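Local coordinates for protein glutaconate coenzyme a-transferase (PDB 1POI) that transfers coenzyme A from acetyl-CoA to glutaconate or (R)-2-hydroxyglutarate, a step in glutamate degradation through the hydroxyglutarate pathway, at residues His19-Gly24 / Met107-Ala112; Trp133-Glu138 / Asp144-Asp149; Ile154-Pro157 / Lys163-Ala166. All coordinates share one frame; numbering follows the deposited sequence.

Contact 1. Residues His19-Gly24 / Met107-Ala112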
ATOM      1  N   HIS A  19      22.410  30.813  13.235  1.00 11.07           N
ATOM      2  CA  HIS A  19      22.823  29.539  13.809  1.00 14.94           C
ATOM      3  C   HIS A  19      21.909  28.624  13.014  1.00 18.00           C
ATOM      4  O   HIS A  19      20.683  28.664  13.221  1.00 18.16           O
ATOM      5  CB  HIS A  19      22.415  29.437  15.281  1.00 14.21           C
ATOM      6  CG  HIS A  19      22.734  28.115  15.913  1.00 14.73           C
ATOM      7  ND1 HIS A  19      22.102  26.941  15.557  1.00 15.53           N
ATOM      8  CD2 HIS A  19      23.619  27.784  16.889  1.00 13.98           C
ATOM      9  CE1 HIS A  19      22.588  25.947  16.288  1.00 16.06           C
ATOM     10  NE2 HIS A  19      23.508  26.434  17.103  1.00  7.25           N
ATOM     11  N   ILE A  20      22.475  27.872  12.067  1.00 19.13           N
ATOM     12  CA  ILE A  20      21.684  26.970  11.220  1.00 18.25           C
ATOM     13  C   ILE A  20      21.868  25.515  11.614  1.00 17.37           C
ATOM     14  O   ILE A  20      22.752  25.166  12.410  1.00 16.26           O
ATOM     15  CB  ILE A  20      22.110  27.038   9.724  1.00 19.07           C
ATOM     16  CG1 ILE A  20      23.597  26.721   9.587  1.00 18.11           C
ATOM     17  CG2 ILE A  20      21.753  28.366   9.109  1.00 17.29           C
ATOM     18  CD1 ILE A  20      24.021  26.555   8.168  1.00 22.11           C
ATOM     19  N   ALA A  21      20.998  24.680  11.059  1.00 16.84           N
ATOM     20  CA  ALA A  21      21.048  23.236  11.253  1.00 15.53           C
ATOM     21  C   ALA A  21      20.619  22.587   9.916  1.00 15.92           C
ATOM     22  O   ALA A  21      19.600  22.962   9.299  1.00 10.43           O
ATOM     23  CB  ALA A  21      20.155  22.804  12.404  1.00 13.35           C
ATOM     24  N   LEU A  22      21.467  21.691   9.425  1.00 17.43           N
ATOM     25  CA  LEU A  22      21.208  21.006   8.163  1.00 18.74           C
ATOM     26  C   LEU A  22      20.805  19.565   8.440  1.00 18.29           C
ATOM     27  O   LEU A  22      21.423  18.887   9.269  1.00 15.65           O
ATOM     28  CB  LEU A  22      22.456  21.061   7.265  1.00 18.04           C
ATOM     29  CG  LEU A  22      22.905  22.470   6.833  1.00 19.34           C
ATOM     30  CD1 LEU A  22      24.328  22.444   6.355  1.00 20.18           C
ATOM     31  CD2 LEU A  22      22.000  23.054   5.758  1.00 13.79           C
ATOM     32  N   GLY A  23      19.729  19.130   7.792  1.00 17.19           N
ATOM     33  CA  GLY A  23      19.259  17.770   7.962  1.00 20.77           C
ATOM     34  C   GLY A  23      20.115  16.713   7.276  1.00 21.83           C
ATOM     35  O   GLY A  23      21.201  17.028   6.766  1.00 24.49           O
ATOM     36  N   GLY A  24      19.648  15.457   7.308  1.00 19.46           N
ATOM     37  CA  GLY A  24      20.346  14.353   6.670  1.00 14.84           C
ATOM     38  C   GLY A  24      21.515  13.797   7.447  1.00 14.33           C
ATOM     39  O   GLY A  24      21.958  14.407   8.407  1.00 14.75           O
ATOM     40  N   MET A 107      21.557  14.546  20.873  1.00 11.22           N
ATOM     41  CA  MET A 107      20.773  14.823  22.075  1.00 14.56           C
ATOM     42  C   MET A 107      20.448  16.333  22.116  1.00 14.94           C
ATOM     43  O   MET A 107      19.275  16.718  22.127  1.00 15.99           O
ATOM     44  CB  MET A 107      21.527  14.424  23.357  1.00 14.44           C
ATOM     45  CG  MET A 107      21.795  12.938  23.493  1.00 17.52           C
ATOM     46  SD  MET A 107      20.540  11.898  24.283  1.00 19.67           S
ATOM     47  CE  MET A 107      19.003  12.674  23.808  1.00 20.38           C
ATOM     48  N   MET A 108      21.481  17.172  22.090  1.00 10.90           N
ATOM     49  CA  MET A 108      21.321  18.624  22.114  1.00 11.03           C
ATOM     50  C   MET A 108      20.175  19.097  21.242  1.00  8.86           C
ATOM     51  O   MET A 108      19.330  19.871  21.674  1.00 10.05           O
ATOM     52  CB  MET A 108      22.623  19.312  21.706  1.00 10.18           C
ATOM     53  CG  MET A 108      23.735  19.120  22.739  1.00 13.14           C
ATOM     54  SD  MET A 108      25.326  19.789  22.264  1.00 16.90           S
ATOM     55  CE  MET A 108      24.880  21.318  21.596  1.00 18.99           C
ATOM     56  N   TRP A 109      20.133  18.612  20.017  1.00  9.40           N
ATOM     57  CA  TRP A 109      19.072  18.982  19.109  1.00 10.20           C
ATOM     58  C   TRP A 109      17.767  18.416  19.652  1.00 11.03           C
ATOM     59  O   TRP A 109      16.733  19.080  19.625  1.00 13.41           O
ATOM     60  CB  TRP A 109      19.338  18.405  17.717  1.00 13.87           C
ATOM     61  CG  TRP A 109      20.149  19.258  16.789  1.00 18.38           C
ATOM     62  CD1 TRP A 109      20.094  20.611  16.673  1.00 22.84           C
ATOM     63  CD2 TRP A 109      21.023  18.802  15.736  1.00 20.03           C
ATOM     64  NE1 TRP A 109      20.856  21.027  15.605  1.00 25.76           N
ATOM     65  CE2 TRP A 109      21.437  19.935  15.014  1.00 21.41           C
ATOM     66  CE3 TRP A 109      21.483  17.543  15.333  1.00 21.84           C
ATOM     67  CZ2 TRP A 109      22.293  19.852  13.905  1.00 22.40           C
ATOM     68  CZ3 TRP A 109      22.335  17.464  14.227  1.00 22.71           C
ATOM     69  CH2 TRP A 109      22.727  18.609  13.530  1.00 20.51           C
ATOM     70  N   HIS A 110      17.799  17.190  20.164  1.00  9.42           N
ATOM     71  CA  HIS A 110      16.569  16.602  20.670  1.00  8.73           C
ATOM     72  C   HIS A 110      16.008  17.385  21.865  1.00  8.51           C
ATOM     73  O   HIS A 110      14.826  17.768  21.861  1.00 11.80           O
ATOM     74  CB  HIS A 110      16.736  15.105  20.969  1.00  7.98           C
ATOM     75  CG  HIS A 110      15.439  14.392  21.196  1.00  2.00           C
ATOM     76  ND1 HIS A 110      15.231  13.549  22.265  1.00  2.00           N
ATOM     77  CD2 HIS A 110      14.261  14.451  20.532  1.00  2.00           C
ATOM     78  CE1 HIS A 110      13.985  13.118  22.252  1.00  2.00           C
ATOM     79  NE2 HIS A 110      13.372  13.650  21.208  1.00  2.00           N
ATOM     80  N   ALA A 111      16.850  17.644  22.860  1.00  6.18           N
ATOM     81  CA  ALA A 111      16.467  18.428  24.026  1.00  7.06           C
ATOM     82  C   ALA A 111      15.907  19.782  23.595  1.00 10.11           C
ATOM     83  O   ALA A 111      15.020  20.325  24.249  1.00 13.77           O
ATOM     84  CB  ALA A 111      17.632  18.639  24.906  1.00  6.94           C
ATOM     85  N   ALA A 112      16.409  20.334  22.495  1.00 11.20           N
ATOM     86  CA  ALA A 112      15.899  21.615  22.004  1.00 13.49           C
ATOM     87  C   ALA A 112      14.470  21.451  21.499  1.00 13.80           C
ATOM     88  O   ALA A 112      13.581  22.227  21.838  1.00 14.08           O
ATOM     89  CB  ALA A 112      16.799  22.177  20.903  1.00 13.64           C
TER
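Ala21 and Trp109 carry nearly all of this small contact, in which one methyl group on a strand meets one indole reaching out from a helix. The two CA atoms are 9.1 Å apart, a gap that the tryptophan side chain spans. Its chi1 of -89° leaves CG beside the backbone N and sends the ring off the helix toward the strand, where the indole arrives with its NE1 and CZ2 flank. Ala21 CB lies 3.7 Å from Trp109 NE1 and 3.9 Å from Trp109 CZ2, so the methyl comes obliquely at the NE1-CE2-CZ2 side of the indole. The six-membered ring then runs along the strand toward the carbonyl of Leu22, and its CH2 stays 4.5 Å from Leu22 O, a loose approach. Such pairing of a helix with a sheet face is the basic packing unit of an alpha/beta domain: strand 19-22 is the central member of a seven-stranded parallel sheet with the order 4-3-2-1-5-6-7, and helix 102-114 lies over one of its faces. The side chain of Leu22 leaves the strand on the far side, where it meets Trp57 and Leu60 of helix 55-62. Leu49 of strand 46-49 and Ile200 of helix 197-203 also pack on the indole. One residue further along, on another side of the helix, His110 meets His110 of the second subunit, their rings at about 85°.

Contact 2. Residues Trp133-Glu138 / Asp144-Asp149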
ATOM      1  N   TRP A 133      38.715  22.251  25.508  1.00 20.29           N
ATOM      2  CA  TRP A 133      37.700  23.084  24.854  1.00 17.09           C
ATOM      3  C   TRP A 133      38.267  23.509  23.509  1.00 13.64           C
ATOM      4  O   TRP A 133      39.422  23.925  23.405  1.00 11.15           O
ATOM      5  CB  TRP A 133      37.382  24.340  25.650  1.00 18.41           C
ATOM      6  CG  TRP A 133      36.621  24.115  26.897  1.00 22.58           C
ATOM      7  CD1 TRP A 133      36.722  23.053  27.744  1.00 21.11           C
ATOM      8  CD2 TRP A 133      35.679  25.017  27.491  1.00 22.81           C
ATOM      9  NE1 TRP A 133      35.906  23.244  28.836  1.00 24.12           N
ATOM     10  CE2 TRP A 133      35.257  24.445  28.703  1.00 23.52           C
ATOM     11  CE3 TRP A 133      35.156  26.263  27.110  1.00 22.75           C
ATOM     12  CZ2 TRP A 133      34.340  25.074  29.546  1.00 22.98           C
ATOM     13  CZ3 TRP A 133      34.247  26.888  27.948  1.00 21.35           C
ATOM     14  CH2 TRP A 133      33.849  26.293  29.147  1.00 23.29           C
ATOM     15  N   GLY A 134      37.452  23.394  22.479  1.00 13.45           N
ATOM     16  CA  GLY A 134      37.890  23.780  21.150  1.00 15.93           C
ATOM     17  C   GLY A 134      37.858  25.287  21.093  1.00 14.79           C
ATOM     18  O   GLY A 134      38.810  25.926  20.669  1.00 16.86           O
ATOM     19  N   ILE A 135      36.723  25.842  21.504  1.00 14.54           N
ATOM     20  CA  ILE A 135      36.516  27.283  21.564  1.00 10.65           C
ATOM     21  C   ILE A 135      36.641  27.612  23.043  1.00  8.17           C
ATOM     22  O   ILE A 135      35.886  27.101  23.863  1.00 10.14           O
ATOM     23  CB  ILE A 135      35.116  27.659  21.076  1.00  7.83           C
ATOM     24  CG1 ILE A 135      34.774  26.808  19.846  1.00  2.00           C
ATOM     25  CG2 ILE A 135      35.070  29.160  20.773  1.00  5.13           C
ATOM     26  CD1 ILE A 135      33.420  27.069  19.227  1.00  2.00           C
ATOM     27  N   SER A 136      37.681  28.345  23.396  1.00 10.02           N
ATOM     28  CA  SER A 136      37.916  28.716  24.781  1.00 12.59           C
ATOM     29  C   SER A 136      36.825  29.645  25.351  1.00 14.40           C
ATOM     30  O   SER A 136      36.082  30.314  24.611  1.00  8.50           O
ATOM     31  CB  SER A 136      39.269  29.399  24.891  1.00 13.14           C
ATOM     32  OG  SER A 136      39.273  30.586  24.108  1.00 21.79           O
ATOM     33  N   LYS A 137      36.745  29.691  26.677  1.00 16.97           N
ATOM     34  CA  LYS A 137      35.779  30.546  27.349  1.00 21.98           C
ATOM     35  C   LYS A 137      36.053  31.968  26.880  1.00 21.86           C
ATOM     36  O   LYS A 137      35.128  32.712  26.578  1.00 24.20           O
ATOM     37  CB  LYS A 137      35.918  30.411  28.880  1.00 24.52           C
ATOM     38  CG  LYS A 137      35.370  31.583  29.693  1.00 29.24           C
ATOM     39  CD  LYS A 137      33.882  31.781  29.521  1.00 29.51           C
ATOM     40  CE  LYS A 137      33.135  30.771  30.336  1.00 33.71           C
ATOM     41  NZ  LYS A 137      33.487  30.872  31.766  1.00 36.89           N
ATOM     42  N   GLU A 138      37.335  32.286  26.713  1.00 22.08           N
ATOM     43  CA  GLU A 138      37.764  33.605  26.270  1.00 22.28           C
ATOM     44  C   GLU A 138      37.248  33.947  24.883  1.00 20.55           C
ATOM     45  O   GLU A 138      36.769  35.055  24.648  1.00 24.51           O
ATOM     46  CB  GLU A 138      39.288  33.731  26.328  1.00 26.39           C
ATOM     47  CG  GLU A 138      39.795  35.119  25.948  1.00 37.31           C
ATOM     48  CD  GLU A 138      41.294  35.311  26.190  1.00 44.46           C
ATOM     49  OE1 GLU A 138      41.794  34.879  27.261  1.00 46.76           O
ATOM     50  OE2 GLU A 138      41.964  35.916  25.316  1.00 46.54           O
ATOM     51  N   ASP A 144      28.963  35.902  19.146  1.00 26.88           N
ATOM     52  CA  ASP A 144      27.506  35.957  19.138  1.00 29.74           C
ATOM     53  C   ASP A 144      27.134  34.555  18.647  1.00 30.29           C
ATOM     54  O   ASP A 144      27.871  33.967  17.859  1.00 33.24           O
ATOM     55  CB  ASP A 144      27.035  37.026  18.138  1.00 32.84           C
ATOM     56  CG  ASP A 144      25.580  37.459  18.351  1.00 37.09           C
ATOM     57  OD1 ASP A 144      25.059  37.352  19.482  1.00 36.50           O
ATOM     58  OD2 ASP A 144      24.958  37.941  17.373  1.00 43.20           O
ATOM     59  N   LYS A 145      26.053  33.998  19.182  1.00 28.40           N
ATOM     60  CA  LYS A 145      25.548  32.662  18.815  1.00 25.77           C
ATOM     61  C   LYS A 145      26.311  31.451  19.380  1.00 25.15           C
ATOM     62  O   LYS A 145      25.977  30.312  19.042  1.00 22.51           O
ATOM     63  CB  LYS A 145      25.374  32.504  17.290  1.00 23.28           C
ATOM     64  CG  LYS A 145      24.592  33.607  16.593  1.00 19.16           C
ATOM     65  CD  LYS A 145      23.152  33.565  16.984  1.00 16.00           C
ATOM     66  CE  LYS A 145      22.379  34.732  16.430  1.00 19.46           C
ATOM     67  NZ  LYS A 145      21.931  34.547  15.027  1.00 22.48           N
ATOM     68  N   VAL A 146      27.300  31.679  20.244  1.00 24.29           N
ATOM     69  CA  VAL A 146      28.049  30.565  20.847  1.00 25.89           C
ATOM     70  C   VAL A 146      28.041  30.645  22.382  1.00 26.30           C
ATOM     71  O   VAL A 146      28.347  31.692  22.961  1.00 29.55           O
ATOM     72  CB  VAL A 146      29.517  30.511  20.350  1.00 25.32           C
ATOM     73  CG1 VAL A 146      30.290  29.405  21.059  1.00 24.20           C
ATOM     74  CG2 VAL A 146      29.551  30.278  18.855  1.00 26.06           C
ATOM     75  N   PRO A 147      27.635  29.554  23.058  1.00 24.36           N
ATOM     76  CA  PRO A 147      27.578  29.480  24.520  1.00 22.62           C
ATOM     77  C   PRO A 147      28.883  29.939  25.130  1.00 23.34           C
ATOM     78  O   PRO A 147      29.937  29.755  24.525  1.00 25.19           O
ATOM     79  CB  PRO A 147      27.365  27.996  24.762  1.00 21.06           C
ATOM     80  CG  PRO A 147      26.457  27.645  23.655  1.00 21.95           C
ATOM     81  CD  PRO A 147      27.072  28.332  22.464  1.00 23.04           C
ATOM     82  N   ASP A 148      28.816  30.537  26.319  1.00 22.84           N
ATOM     83  CA  ASP A 148      30.024  30.998  26.986  1.00 21.63           C
ATOM     84  C   ASP A 148      30.720  29.812  27.572  1.00 19.39           C
ATOM     85  O   ASP A 148      31.905  29.867  27.821  1.00 20.83           O
ATOM     86  CB  ASP A 148      29.724  32.011  28.089  1.00 25.76           C
ATOM     87  CG  ASP A 148      29.340  33.387  27.551  1.00 28.16           C
ATOM     88  OD1 ASP A 148      29.334  33.625  26.317  1.00 28.47           O
ATOM     89  OD2 ASP A 148      29.031  34.244  28.392  1.00 33.05           O
ATOM     90  N   ASP A 149      29.967  28.746  27.823  1.00 20.07           N
ATOM     91  CA  ASP A 149      30.528  27.507  28.376  1.00 18.25           C
ATOM     92  C   ASP A 149      30.228  26.288  27.515  1.00 16.23           C
ATOM     93  O   ASP A 149      29.091  26.104  27.064  1.00 13.13           O
ATOM     94  CB  ASP A 149      29.994  27.242  29.775  1.00 15.63           C
ATOM     95  CG  ASP A 149      30.530  28.212  30.779  1.00 18.72           C
ATOM     96  OD1 ASP A 149      31.671  28.023  31.264  1.00 18.02           O
ATOM     97  OD2 ASP A 149      29.808  29.175  31.084  1.00 21.39           O
TER
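The backbone runs closest where Lys137, in the first turn of helix 137-141, comes beside Asp148 in the returning loop, with 5.8 Å between their CA atoms. Here Lys137 arches over the peptide that joins Asp148 to Asp149. CG starts anti to the backbone N (chi1 158°), and bends at the next three torsions curl the chain back, so that CD and CE lie over Asp148 O while the ammonium reaches the carboxylate. The salt bridge from Lys137 NZ to Asp149 OD1 is 3.4 Å long. No hydrogen bond accompanies it, which makes it a matter of charge more than of direction. The same oxygen has a second task: Trp133 presents the edge of its six-membered ring, and CH2 lies 3.5 Å from Asp149 OD1, with that oxygen near the ring plane. Asp148 O is also in plane at this edge, 3.8 Å from Trp133 CZ3. Ring and carboxylate planes are 79° apart, so the carboxylate stands across the indole edge instead of stacking on it.

The arrangement shows a helix start held by its own following loop, which folds back past this end before entering strand 152-156. Ser136 is the N-cap, its OG accepting from Val139 N, and just ahead of it the amides of Gly134 and Ile135 bind the carboxylate of Glu98 on strand 96-99. Deeper in, Ile135 CD1 rests against Val146 CG1 at 4.3 Å, a light apolar touch on the buried side. Arg140 of the helix packs on both Val146 and Trp133, and its NH1 bonds to Pro147 O. Asp149 also packs on Phe158 of the second subunit.

Contact 3. Residues Ile154-Pro157 / Lys163-Ala166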
ATOM      1  N   ILE A 154      28.001  19.154  37.078  1.00 23.71           N
ATOM      2  CA  ILE A 154      27.066  19.470  38.140  1.00 21.00           C
ATOM      3  C   ILE A 154      26.762  18.212  38.900  1.00 21.08           C
ATOM      4  O   ILE A 154      26.905  17.130  38.360  1.00 24.63           O
ATOM      5  CB  ILE A 154      25.753  20.045  37.569  1.00 19.08           C
ATOM      6  CG1 ILE A 154      25.012  18.985  36.747  1.00 16.36           C
ATOM      7  CG2 ILE A 154      26.052  21.285  36.727  1.00 16.17           C
ATOM      8  CD1 ILE A 154      23.574  19.357  36.383  1.00 14.63           C
ATOM      9  N   ASP A 155      26.372  18.358  40.158  1.00 21.29           N
ATOM     10  CA  ASP A 155      26.028  17.223  41.009  1.00 20.79           C
ATOM     11  C   ASP A 155      24.722  16.608  40.504  1.00 18.08           C
ATOM     12  O   ASP A 155      23.899  17.284  39.891  1.00 12.55           O
ATOM     13  CB  ASP A 155      25.791  17.683  42.459  1.00 28.83           C
ATOM     14  CG  ASP A 155      26.953  18.485  43.039  1.00 38.70           C
ATOM     15  OD1 ASP A 155      27.187  19.623  42.565  1.00 45.02           O
ATOM     16  OD2 ASP A 155      27.614  17.998  43.995  1.00 43.69           O
ATOM     17  N   ASN A 156      24.539  15.318  40.735  1.00 17.10           N
ATOM     18  CA  ASN A 156      23.291  14.680  40.349  1.00 18.10           C
ATOM     19  C   ASN A 156      22.419  14.879  41.609  1.00 16.08           C
ATOM     20  O   ASN A 156      22.697  14.296  42.665  1.00 16.51           O
ATOM     21  CB  ASN A 156      23.520  13.199  40.041  1.00 18.90           C
ATOM     22  CG  ASN A 156      22.241  12.487  39.675  1.00 21.52           C
ATOM     23  OD1 ASN A 156      21.149  13.033  39.815  1.00 23.35           O
ATOM     24  ND2 ASN A 156      22.363  11.267  39.204  1.00 25.65           N
ATOM     25  N   PRO A 157      21.352  15.688  41.513  1.00 13.56           N
ATOM     26  CA  PRO A 157      20.481  15.957  42.657  1.00 15.90           C
ATOM     27  C   PRO A 157      19.930  14.780  43.426  1.00 20.68           C
ATOM     28  O   PRO A 157      19.557  14.929  44.587  1.00 23.39           O
ATOM     29  CB  PRO A 157      19.384  16.835  42.055  1.00 13.02           C
ATOM     30  CG  PRO A 157      19.354  16.418  40.648  1.00 12.22           C
ATOM     31  CD  PRO A 157      20.810  16.337  40.316  1.00 12.99           C
ATOM     32  N   LYS A 163      28.334  13.281  39.843  1.00 44.17           N
ATOM     33  CA  LYS A 163      28.167  14.475  39.022  1.00 41.28           C
ATOM     34  C   LYS A 163      27.932  14.052  37.571  1.00 38.71           C
ATOM     35  O   LYS A 163      28.330  12.951  37.155  1.00 38.06           O
ATOM     36  CB  LYS A 163      29.399  15.395  39.095  1.00 43.40           C
ATOM     37  CG  LYS A 163      29.822  15.776  40.509  1.00 49.30           C
ATOM     38  CD  LYS A 163      30.589  17.101  40.559  1.00 54.34           C
ATOM     39  CE  LYS A 163      29.653  18.295  40.353  1.00 57.06           C
ATOM     40  NZ  LYS A 163      30.240  19.617  40.736  1.00 57.71           N
ATOM     41  N   VAL A 164      27.229  14.911  36.833  1.00 33.20           N
ATOM     42  CA  VAL A 164      26.916  14.691  35.429  1.00 27.59           C
ATOM     43  C   VAL A 164      27.444  15.913  34.640  1.00 25.80           C
ATOM     44  O   VAL A 164      27.851  16.923  35.228  1.00 28.20           O
ATOM     45  CB  VAL A 164      25.363  14.494  35.204  1.00 25.98           C
ATOM     46  CG1 VAL A 164      24.739  13.748  36.370  1.00 23.28           C
ATOM     47  CG2 VAL A 164      24.641  15.823  34.959  1.00 25.21           C
ATOM     48  N   VAL A 165      27.438  15.815  33.318  1.00 19.09           N
ATOM     49  CA  VAL A 165      27.904  16.882  32.457  1.00 12.30           C
ATOM     50  C   VAL A 165      26.667  17.587  31.953  1.00 12.15           C
ATOM     51  O   VAL A 165      25.763  16.937  31.409  1.00  9.82           O
ATOM     52  CB  VAL A 165      28.707  16.302  31.261  1.00 11.83           C
ATOM     53  CG1 VAL A 165      29.056  17.389  30.246  1.00 11.70           C
ATOM     54  CG2 VAL A 165      29.975  15.640  31.767  1.00  7.36           C
ATOM     55  N   ALA A 166      26.572  18.892  32.213  1.00 10.22           N
ATOM     56  CA  ALA A 166      25.418  19.656  31.756  1.00  8.92           C
ATOM     57  C   ALA A 166      25.852  20.337  30.483  1.00 11.43           C
ATOM     58  O   ALA A 166      26.969  20.864  30.411  1.00 17.77           O
ATOM     59  CB  ALA A 166      24.994  20.665  32.794  1.00  6.52           C
TER
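Ile154 and Val164 form an antiparallel hydrogen-bonded pair that fastens the two arms of a beta hairpin, strands 152-156 and 162-168. Ile154 N gives a bond of 2.9 Å to Val164 O, nearly straight at 170°, and Val164 N returns one of 2.7 Å to Ile154 O. The short segments run 128° apart, well off antiparallel, yet backbone bonds between Asn156 and Glu162 and between Ala166 and Lys152 carry the ladder on at both ends.

The packed part is the face that carries Ile154, Val164 and Ala166. Ile154 holds CG1 between its backbone N and carbonyl carbon (chi1 66°), a position that places this branch 3.7 Å from Val164 CG2. Its CD1 reaches across to Ala166 CB at 4.1 Å. The other methyl of Val164, CG1, meets Asn156 CB at 3.9 Å. Phe118 of strand 118-121 lies beside Ile154 and Ala166, while Pro117 and Pro157 of the second subunit press on Val164 and Ile154 respectively.

At the other, solvent-facing side Asp155 and Lys163, a non-hydrogen-bonded pair, start apart at CB, and their chains then extend alongside each other. The lysine chain passes along the Ile154-Asp155 peptide, then brings NZ to 3.6 Å from Asp155 OD1, a long salt bridge without a hydrogen bond. Asn156, by contrast, uses its amide near the hairpin turn, ND2 on Glu162 OE2 and OD1 on Phe158 N.

The paired peptides fix the register, the apolar face probably helps hold the hairpin against the second subunit, and the exposed ion pair probably adds little.

In the fold
The three contacts run from core to surface, and their chemistry shifts accordingly. Contact 1, whose centre is about 9 Å from the centre of the chain, is wholly buried and depends on apolar packing between sheet and helix. Contacts 2 and 3, whose centres are about 22 and 30 Å from it, combine an apolar inner part with a lysine-aspartate salt bridge; only contact 3 adds cross-strand hydrogen bonds. These two follow each other along the chain, helix 137-141 leading into the hairpin, whereas contact 1 brings together segments 83 residues apart. Contacts 1 and 2 meet where His19 CD2 lies 4.1 Å from Lys145 O. All three have residues touching the second subunit, contact 3 most extensively.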